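Local coordinates for delta-1-pyrroline-5-carboxylate dehydrogenase, mitochondrial (Mus musculus, PDB 4E3X), which oxidises L-glutamate gamma-semialdehyde to glutamate with NAD+, the second step of proline breakdown in mitochondria, at residues B[49-57]-B[141-149]; B[63-71]-B[250-261]. All coordinates share one frame; numbering follows the deposited sequence.

Interaction 1 (B[49-57]-B[141-149])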
loop_
_atom_site.group_PDB
_atom_site.type_symbol
_atom_site.label_atom_id
_atom_site.label_comp_id
_atom_site.label_asym_id
_atom_site.label_seq_id
_atom_site.Cartn_x
_atom_site.Cartn_y
_atom_site.Cartn_z
ATOM N N ALA B 49 3.927 -14.579 -40.220
ATOM C CA ALA B 49 2.806 -14.875 -39.332
ATOM C C ALA B 49 1.956 -13.639 -39.080
ATOM O O ALA B 49 0.728 -13.716 -39.062
ATOM C CB ALA B 49 3.302 -15.462 -38.011
ATOM N N LEU B 50 2.613 -12.497 -38.890
ATOM C CA LEU B 50 1.899 -11.250 -38.640
ATOM C C LEU B 50 1.114 -10.796 -39.873
ATOM O O LEU B 50 -0.033 -10.355 -39.755
ATOM C CB LEU B 50 2.854 -10.154 -38.161
ATOM C CG LEU B 50 2.196 -8.811 -37.841
ATOM C CD1 LEU B 50 1.062 -8.970 -36.815
ATOM C CD2 LEU B 50 3.239 -7.811 -37.353
ATOM N N GLN B 51 1.723 -10.899 -41.051
ATOM C CA GLN B 51 1.015 -10.538 -42.271
ATOM C C GLN B 51 -0.253 -11.378 -42.440
ATOM O O GLN B 51 -1.295 -10.859 -42.829
ATOM C CB GLN B 51 1.935 -10.655 -43.488
ATOM C CG GLN B 51 2.958 -9.532 -43.555
ATOM C CD GLN B 51 4.025 -9.743 -44.611
ATOM O OE1 GLN B 51 4.154 -10.827 -45.181
ATOM N NE2 GLN B 51 4.803 -8.699 -44.876
ATOM N N LYS B 52 -0.167 -12.665 -42.111
ATOM C CA LYS B 52 -1.328 -13.541 -42.160
ATOM C C LYS B 52 -2.383 -13.117 -41.140
ATOM O O LYS B 52 -3.571 -13.060 -41.448
ATOM C CB LYS B 52 -0.914 -14.996 -41.925
ATOM N N ALA B 53 -1.946 -12.814 -39.922
ATOM C CA ALA B 53 -2.871 -12.398 -38.872
ATOM C C ALA B 53 -3.568 -11.074 -39.201
ATOM O O ALA B 53 -4.732 -10.880 -38.867
ATOM C CB ALA B 53 -2.162 -12.319 -37.532
ATOM N N LEU B 54 -2.853 -10.165 -39.856
ATOM C CA LEU B 54 -3.448 -8.903 -40.287
ATOM C C LEU B 54 -4.483 -9.153 -41.369
ATOM O O LEU B 54 -5.562 -8.556 -41.368
ATOM C CB LEU B 54 -2.375 -7.948 -40.804
ATOM C CG LEU B 54 -1.482 -7.359 -39.712
ATOM C CD1 LEU B 54 -0.250 -6.698 -40.325
ATOM C CD2 LEU B 54 -2.263 -6.366 -38.862
ATOM N N LYS B 55 -4.148 -10.043 -42.299
ATOM C CA LYS B 55 -5.091 -10.438 -43.331
ATOM C C LYS B 55 -6.345 -11.061 -42.708
ATOM O O LYS B 55 -7.449 -10.843 -43.198
ATOM C CB LYS B 55 -4.427 -11.413 -44.299
ATOM N N ASP B 56 -6.170 -11.812 -41.619
ATOM C CA ASP B 56 -7.290 -12.457 -40.922
ATOM C C ASP B 56 -8.274 -11.455 -40.314
ATOM O O ASP B 56 -9.386 -11.829 -39.947
ATOM C CB ASP B 56 -6.787 -13.371 -39.797
ATOM C CG ASP B 56 -6.144 -14.645 -40.304
ATOM O OD1 ASP B 56 -6.427 -15.049 -41.451
ATOM O OD2 ASP B 56 -5.361 -15.253 -39.536
ATOM N N LEU B 57 -7.857 -10.197 -40.184
ATOM C CA LEU B 57 -8.679 -9.172 -39.541
ATOM C C LEU B 57 -9.307 -8.224 -40.548
ATOM O O LEU B 57 -10.249 -7.491 -40.230
ATOM C CB LEU B 57 -7.850 -8.356 -38.550
ATOM C CG LEU B 57 -7.366 -9.094 -37.306
ATOM C CD1 LEU B 57 -6.523 -8.174 -36.448
ATOM C CD2 LEU B 57 -8.545 -9.599 -36.504
ATOM N N ALA B 141 1.060 -13.581 -33.160
ATOM C CA ALA B 141 0.647 -12.829 -34.336
ATOM C C ALA B 141 -0.771 -12.283 -34.155
ATOM O O ALA B 141 -1.056 -11.141 -34.524
ATOM C CB ALA B 141 0.767 -13.684 -35.602
ATOM N N GLU B 142 -1.651 -13.089 -33.568
ATOM C CA GLU B 142 -3.018 -12.660 -33.294
ATOM C C GLU B 142 -3.083 -11.420 -32.405
ATOM O O GLU B 142 -3.756 -10.440 -32.741
ATOM C CB GLU B 142 -3.802 -13.798 -32.635
ATOM C CG GLU B 142 -5.212 -13.392 -32.223
ATOM C CD GLU B 142 -5.862 -14.356 -31.245
ATOM O OE1 GLU B 142 -5.378 -15.499 -31.104
ATOM O OE2 GLU B 142 -6.870 -13.964 -30.621
ATOM N N VAL B 143 -2.412 -11.459 -31.259
ATOM C CA VAL B 143 -2.513 -10.321 -30.339
ATOM C C VAL B 143 -1.831 -9.073 -30.902
ATOM O O VAL B 143 -2.292 -7.955 -30.678
ATOM C CB VAL B 143 -2.052 -10.642 -28.890
ATOM C CG1 VAL B 143 -2.901 -11.776 -28.310
ATOM C CG2 VAL B 143 -0.567 -10.963 -28.826
ATOM N N LEU B 144 -0.739 -9.270 -31.636
ATOM C CA LEU B 144 -0.104 -8.143 -32.308
ATOM C C LEU B 144 -1.056 -7.514 -33.327
ATOM O O LEU B 144 -1.248 -6.298 -33.341
ATOM C CB LEU B 144 1.195 -8.581 -32.989
ATOM C CG LEU B 144 2.485 -8.430 -32.179
ATOM C CD1 LEU B 144 2.387 -9.033 -30.797
ATOM C CD2 LEU B 144 3.635 -9.048 -32.954
ATOM N N ALA B 145 -1.637 -8.347 -34.186
ATOM C CA ALA B 145 -2.489 -7.855 -35.260
ATOM C C ALA B 145 -3.705 -7.129 -34.702
ATOM O O ALA B 145 -4.113 -6.086 -35.231
ATOM C CB ALA B 145 -2.917 -9.002 -36.172
ATOM N N LYS B 146 -4.275 -7.670 -33.626
ATOM C CA LYS B 146 -5.463 -7.067 -33.040
ATOM C C LYS B 146 -5.141 -5.722 -32.391
ATOM O O LYS B 146 -5.970 -4.819 -32.388
ATOM C CB LYS B 146 -6.113 -8.027 -32.042
ATOM C CG LYS B 146 -6.766 -9.205 -32.746
ATOM C CD LYS B 146 -7.398 -10.210 -31.795
ATOM C CE LYS B 146 -8.122 -11.281 -32.584
ATOM N NZ LYS B 146 -8.728 -12.321 -31.705
ATOM N N THR B 147 -3.936 -5.596 -31.852
ATOM C CA THR B 147 -3.487 -4.340 -31.271
ATOM C C THR B 147 -3.179 -3.318 -32.382
ATOM O O THR B 147 -3.492 -2.129 -32.265
ATOM C CB THR B 147 -2.265 -4.585 -30.360
ATOM O OG1 THR B 147 -2.635 -5.492 -29.307
ATOM C CG2 THR B 147 -1.766 -3.294 -29.740
ATOM N N MET B 148 -2.586 -3.779 -33.478
ATOM C CA MET B 148 -2.345 -2.895 -34.621
ATOM C C MET B 148 -3.641 -2.373 -35.219
ATOM O O MET B 148 -3.819 -1.167 -35.401
ATOM C CB MET B 148 -1.551 -3.628 -35.704
ATOM C CG MET B 148 -0.122 -3.969 -35.301
ATOM S SD MET B 148 0.788 -4.841 -36.590
ATOM C CE MET B 148 0.814 -3.591 -37.870
ATOM N N VAL B 149 -4.546 -3.287 -35.538
ATOM C CA VAL B 149 -5.756 -2.907 -36.253
ATOM C C VAL B 149 -6.754 -2.184 -35.356
ATOM O O VAL B 149 -7.416 -1.243 -35.791
ATOM C CB VAL B 149 -6.393 -4.130 -36.947
ATOM C CG1 VAL B 149 -7.766 -3.798 -37.509
ATOM C CG2 VAL B 149 -5.474 -4.646 -38.039
#

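Interaction 2 (B[63-71]-B[250-261])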
loop_
_atom_site.group_PDB
_atom_site.type_symbol
_atom_site.label_atom_id
_atom_site.label_comp_id
_atom_site.label_asym_id
_atom_site.label_seq_id
_atom_site.Cartn_x
_atom_site.Cartn_y
_atom_site.Cartn_z
ATOM N N ALA B 63 -17.969 -10.034 -32.857
ATOM C CA ALA B 63 -19.003 -9.747 -31.865
ATOM C C ALA B 63 -18.535 -10.277 -30.513
ATOM O O ALA B 63 -18.479 -11.494 -30.291
ATOM C CB ALA B 63 -20.332 -10.377 -32.268
ATOM N N ILE B 64 -18.180 -9.356 -29.619
ATOM C CA ILE B 64 -17.542 -9.704 -28.355
ATOM C C ILE B 64 -18.552 -9.542 -27.221
ATOM O O ILE B 64 -18.998 -8.434 -26.949
ATOM C CB ILE B 64 -16.318 -8.787 -28.099
ATOM C CG1 ILE B 64 -15.259 -9.014 -29.183
ATOM C CG2 ILE B 64 -15.740 -9.008 -26.704
ATOM C CD1 ILE B 64 -14.063 -8.092 -29.081
ATOM N N PRO B 65 -18.917 -10.649 -26.552
ATOM C CA PRO B 65 -19.906 -10.570 -25.473
ATOM C C PRO B 65 -19.258 -10.163 -24.152
ATOM O O PRO B 65 -18.032 -10.180 -24.024
ATOM C CB PRO B 65 -20.391 -12.013 -25.361
ATOM C CG PRO B 65 -19.133 -12.799 -25.632
ATOM C CD PRO B 65 -18.418 -12.024 -26.735
ATOM N N CYS B 66 -20.081 -9.804 -23.177
ATOM C CA CYS B 66 -19.623 -9.841 -21.797
ATOM C C CYS B 66 -19.496 -11.317 -21.413
ATOM O O CYS B 66 -20.228 -12.170 -21.938
ATOM C CB CYS B 66 -20.620 -9.155 -20.874
ATOM S SG CYS B 66 -20.746 -7.378 -21.114
ATOM N N VAL B 67 -18.565 -11.633 -20.521
ATOM C CA VAL B 67 -18.414 -13.012 -20.066
ATOM C C VAL B 67 -18.481 -13.049 -18.547
ATOM O O VAL B 67 -17.653 -12.448 -17.858
ATOM C CB VAL B 67 -17.103 -13.680 -20.554
ATOM C CG1 VAL B 67 -17.060 -15.137 -20.099
ATOM C CG2 VAL B 67 -16.986 -13.595 -22.069
ATOM N N VAL B 68 -19.492 -13.747 -18.037
ATOM C CA VAL B 68 -19.657 -13.950 -16.603
ATOM C C VAL B 68 -19.625 -15.458 -16.371
ATOM O O VAL B 68 -20.454 -16.195 -16.910
ATOM C CB VAL B 68 -20.974 -13.331 -16.104
ATOM C CG1 VAL B 68 -21.204 -13.657 -14.636
ATOM C CG2 VAL B 68 -20.952 -11.825 -16.333
ATOM N N GLY B 69 -18.637 -15.923 -15.611
ATOM C CA GLY B 69 -18.387 -17.352 -15.525
ATOM C C GLY B 69 -17.962 -17.848 -16.897
ATOM O O GLY B 69 -16.961 -17.383 -17.457
ATOM N N ASP B 70 -18.737 -18.774 -17.455
ATOM C CA ASP B 70 -18.511 -19.229 -18.822
ATOM C C ASP B 70 -19.628 -18.765 -19.744
ATOM O O ASP B 70 -19.670 -19.137 -20.917
ATOM C CB ASP B 70 -18.361 -20.752 -18.880
ATOM C CG ASP B 70 -17.061 -21.221 -18.271
ATOM O OD1 ASP B 70 -16.053 -20.506 -18.442
ATOM O OD2 ASP B 70 -17.044 -22.285 -17.616
ATOM N N GLU B 71 -20.527 -17.948 -19.211
ATOM C CA GLU B 71 -21.684 -17.489 -19.978
ATOM C C GLU B 71 -21.371 -16.243 -20.800
ATOM O O GLU B 71 -20.838 -15.269 -20.278
ATOM C CB GLU B 71 -22.875 -17.195 -19.056
ATOM C CG GLU B 71 -24.134 -16.760 -19.809
ATOM C CD GLU B 71 -25.301 -16.379 -18.900
ATOM O OE1 GLU B 71 -25.165 -16.457 -17.656
ATOM O OE2 GLU B 71 -26.360 -15.994 -19.444
ATOM N N ARG B 250 -8.354 -17.799 -20.184
ATOM C CA ARG B 250 -9.292 -18.893 -19.953
ATOM C C ARG B 250 -8.755 -20.210 -20.516
ATOM O O ARG B 250 -8.828 -21.246 -19.853
ATOM C CB ARG B 250 -10.685 -18.555 -20.505
ATOM C CG ARG B 250 -11.288 -17.261 -19.933
ATOM C CD ARG B 250 -11.383 -17.254 -18.399
ATOM N NE ARG B 250 -11.944 -18.513 -17.922
ATOM C CZ ARG B 250 -13.240 -18.806 -17.921
ATOM N NH1 ARG B 250 -14.136 -17.910 -18.317
ATOM N NH2 ARG B 250 -13.638 -20.003 -17.518
ATOM N N GLU B 251 -8.200 -20.170 -21.724
ATOM C CA GLU B 251 -7.655 -21.377 -22.340
ATOM C C GLU B 251 -6.446 -21.913 -21.579
ATOM O O GLU B 251 -6.193 -23.121 -21.586
ATOM C CB GLU B 251 -7.275 -21.119 -23.798
ATOM C CG GLU B 251 -8.449 -20.852 -24.718
ATOM C CD GLU B 251 -7.999 -20.616 -26.148
ATOM O OE1 GLU B 251 -6.943 -21.164 -26.536
ATOM O OE2 GLU B 251 -8.691 -19.886 -26.878
ATOM N N ALA B 252 -5.723 -21.015 -20.911
ATOM C CA ALA B 252 -4.547 -21.379 -20.120
ATOM C C ALA B 252 -4.937 -21.962 -18.765
ATOM O O ALA B 252 -4.071 -22.340 -17.977
ATOM C CB ALA B 252 -3.628 -20.170 -19.932
ATOM N N GLY B 253 -6.237 -22.001 -18.482
ATOM C CA GLY B 253 -6.726 -22.670 -17.291
ATOM C C GLY B 253 -7.308 -21.779 -16.204
ATOM O O GLY B 253 -7.614 -22.261 -15.113
ATOM N N LEU B 254 -7.477 -20.490 -16.475
ATOM C CA LEU B 254 -8.130 -19.641 -15.482
ATOM C C LEU B 254 -9.568 -20.131 -15.285
ATOM O O LEU B 254 -10.325 -20.215 -16.249
ATOM C CB LEU B 254 -8.129 -18.180 -15.935
ATOM C CG LEU B 254 -8.618 -17.203 -14.863
ATOM C CD1 LEU B 254 -7.562 -17.030 -13.789
ATOM C CD2 LEU B 254 -8.954 -15.871 -15.489
ATOM N N PRO B 255 -9.946 -20.474 -14.043
ATOM C CA PRO B 255 -11.292 -21.008 -13.815
ATOM C C PRO B 255 -12.378 -19.961 -14.057
ATOM O O PRO B 255 -12.090 -18.759 -14.069
ATOM C CB PRO B 255 -11.265 -21.401 -12.329
ATOM C CG PRO B 255 -9.826 -21.583 -12.006
ATOM C CD PRO B 255 -9.119 -20.542 -12.827
ATOM N N PRO B 256 -13.624 -20.408 -14.259
ATOM C CA PRO B 256 -14.717 -19.440 -14.397
ATOM C C PRO B 256 -14.908 -18.581 -13.147
ATOM O O PRO B 256 -14.619 -19.018 -12.025
ATOM C CB PRO B 256 -15.951 -20.325 -14.640
ATOM C CG PRO B 256 -15.569 -21.667 -14.123
ATOM C CD PRO B 256 -14.096 -21.800 -14.361
ATOM N N ASN B 257 -15.386 -17.360 -13.368
ATOM C CA ASN B 257 -15.739 -16.419 -12.301
ATOM C C ASN B 257 -14.561 -15.821 -11.545
ATOM O O ASN B 257 -14.755 -15.155 -10.525
ATOM C CB ASN B 257 -16.750 -17.031 -11.336
ATOM C CG ASN B 257 -18.044 -17.380 -12.032
ATOM O OD1 ASN B 257 -18.713 -16.511 -12.606
ATOM N ND2 ASN B 257 -18.392 -18.665 -12.027
ATOM N N ILE B 258 -13.346 -16.051 -12.034
ATOM C CA ILE B 258 -12.177 -15.409 -11.440
ATOM C C ILE B 258 -11.913 -14.027 -12.063
ATOM O O ILE B 258 -11.636 -13.056 -11.351
ATOM C CB ILE B 258 -10.932 -16.305 -11.521
ATOM C CG1 ILE B 258 -11.235 -17.690 -10.912
ATOM C CG2 ILE B 258 -9.724 -15.634 -10.847
ATOM C CD1 ILE B 258 -11.918 -17.663 -9.523
ATOM N N ILE B 259 -12.007 -13.933 -13.389
ATOM C CA ILE B 259 -12.033 -12.637 -14.060
ATOM C C ILE B 259 -13.303 -12.591 -14.896
ATOM O O ILE B 259 -13.496 -13.427 -15.784
ATOM C CB ILE B 259 -10.798 -12.373 -14.948
ATOM C CG1 ILE B 259 -9.513 -12.343 -14.102
ATOM C CG2 ILE B 259 -10.968 -11.045 -15.684
ATOM C CD1 ILE B 259 -8.247 -12.215 -14.924
ATOM N N GLN B 260 -14.185 -11.643 -14.580
ATOM C CA GLN B 260 -15.392 -11.410 -15.356
ATOM C C GLN B 260 -15.081 -10.342 -16.396
ATOM O O GLN B 260 -14.524 -9.290 -16.070
ATOM C CB GLN B 260 -16.536 -10.960 -14.441
ATOM C CG GLN B 260 -16.695 -11.798 -13.167
ATOM C CD GLN B 260 -17.292 -13.182 -13.396
ATOM O OE1 GLN B 260 -16.956 -13.872 -14.360
ATOM N NE2 GLN B 260 -18.163 -13.608 -12.476
ATOM N N PHE B 261 -15.387 -10.635 -17.660
ATOM C CA PHE B 261 -15.066 -9.727 -18.754
ATOM C C PHE B 261 -16.282 -8.839 -18.978
ATOM O O PHE B 261 -17.275 -9.265 -19.584
ATOM C CB PHE B 261 -14.713 -10.530 -20.015
ATOM C CG PHE B 261 -14.122 -9.696 -21.117
ATOM C CD1 PHE B 261 -12.772 -9.383 -21.109
ATOM C CD2 PHE B 261 -14.915 -9.245 -22.171
ATOM C CE1 PHE B 261 -12.223 -8.609 -22.125
ATOM C CE2 PHE B 261 -14.380 -8.475 -23.187
ATOM C CZ PHE B 261 -13.032 -8.160 -23.167
HETATM O O HOH W 1 -15.304 -15.882 -15.816
#

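Interaction 1 (B[49-57]-B[141-149])
Leu50 packs as a knob into a hole formed by Ala141, Leu144, Ala145 and Met148, with its two methyls dividing the work. CD1 lies 3.8 Å from Leu144 CB, over the turn of backbone between Ala141 and Ala145, while CD2 meets Met148 SD. This reach depends on chi1 of -179°, which sets CG anti to the backbone N and brings the branch nearer the partner helix than its CB direction alone would.

Packing is closest where small residues face each other. Ala53 CB stands 3.7 Å from Ala145 CB and 3.4 Å from Ala141 O, and helices 49-55 and 141-149 accordingly approach to 8.4 Å between axes at a crossing angle of -54°. Toward the C-terminal end, the side chains of Leu54 and Val149 slide past each other in opposite directions, CD2 3.7 Å from CG2, and Leu54 crosses Met148 at about a right angle. Leu57 belongs to this tight part: its CD1 comes down on the backbone of the second helix, 3.4 Å from Ala145 O. Phe40, Val155 and Phe384 add to the buried side around Leu50 and Leu54.

The other margin is looser. Exposed Ala49 touches Ala141 through CB and its carbonyl O, with little area buried, and Glu142 and Lys146 are partly exposed. Lys146 runs extended past Leu57, crossing it at about a right angle, and its NZ bonds to Glu142 OE2 at 2.7 Å on the anti side. An alanine in place of Lys146 is likely to leave Glu142 OE2 without this charged mate, though Arg139 would remain on OE1, and Leu57 without the CG that meets its two methyls, CD1 the nearer.

No hydrogen bond links the segments; close alanine contacts and a leucine knob define an apolar helix-helix crossing, here joining N-terminal helix 45-55 to helix 140-151 of the aldehyde dehydrogenase fold.

Interaction 2 (B[63-71]-B[250-261])
Phe261 crosses Ile64 obliquely, CE2 3.8 Å from Ile64 CG2, and Pro65 O lies at the ring edge, near its plane. A chi1 of -169°, with CG anti to the backbone N, carries the ring out toward Ile64. Trp232, Tyr243 and Tyr246 also meet the ring, Trp232 edge-to-face.

Behind the ring, the backbones form one antiparallel hydrogen-bonded pair. Val67 N donates to Phe261 O at 2.9 Å, in the carbonyl plane and on a lone pair, and Phe261 N returns the bond to Val67 O.

Beyond this pair, side chains take over. Gln260, bent at chi2 (-74°), turns its amide back so that OE1 accepts the N-H of Gly69 at 2.9 Å in a nearly straight bond (171°), while NE2 donates to Asn257 OD1. A water bridges Gly69 O, Asn257 N and Gln260 OE1. Arg250 grips the same turn through Gly69 O and Asp70: NH2 reaches the syn lone pair of Asp70 OD1 at 2.6 Å, NH1 reaches Gly69 O at 3.0 Å, and NE bonds to Leu254 O, which fixes the rotation of the guanidinium. Carboxylate and guanidinium are nearly coplanar.

The positive phi of Gly69 suits the type II' turn 68-71 that closes the hairpin of strands 62-68 and 71-73, whose first strand pairs with edge strand 259-261 of the parallel sheet of the NAD-binding Rossmann-type domain.

How the interactions relate
Interactions 1 and 2 join consecutive elements of the N-terminal region, helix 45-55 and strand 62-68, to later parts of the chain. Their centres lie 23 Å apart and their nearest atoms about 7 Å, so they do not touch. Helix 239-251 spans the interval: Lys146 of interaction 1 packs on its Leu240 and Ala244, and its last turn supplies Arg250 to interaction 2. Arg139 adds a polar link, pairing with Glu142 and with Glu251. Interaction 2 is near the cofactor site, the Phe261 side chain being about 8 Å from that of Ser208 and about 9 Å from that of Lys233, both NAD+-binding. Interaction 1 lies away from the annotated sites.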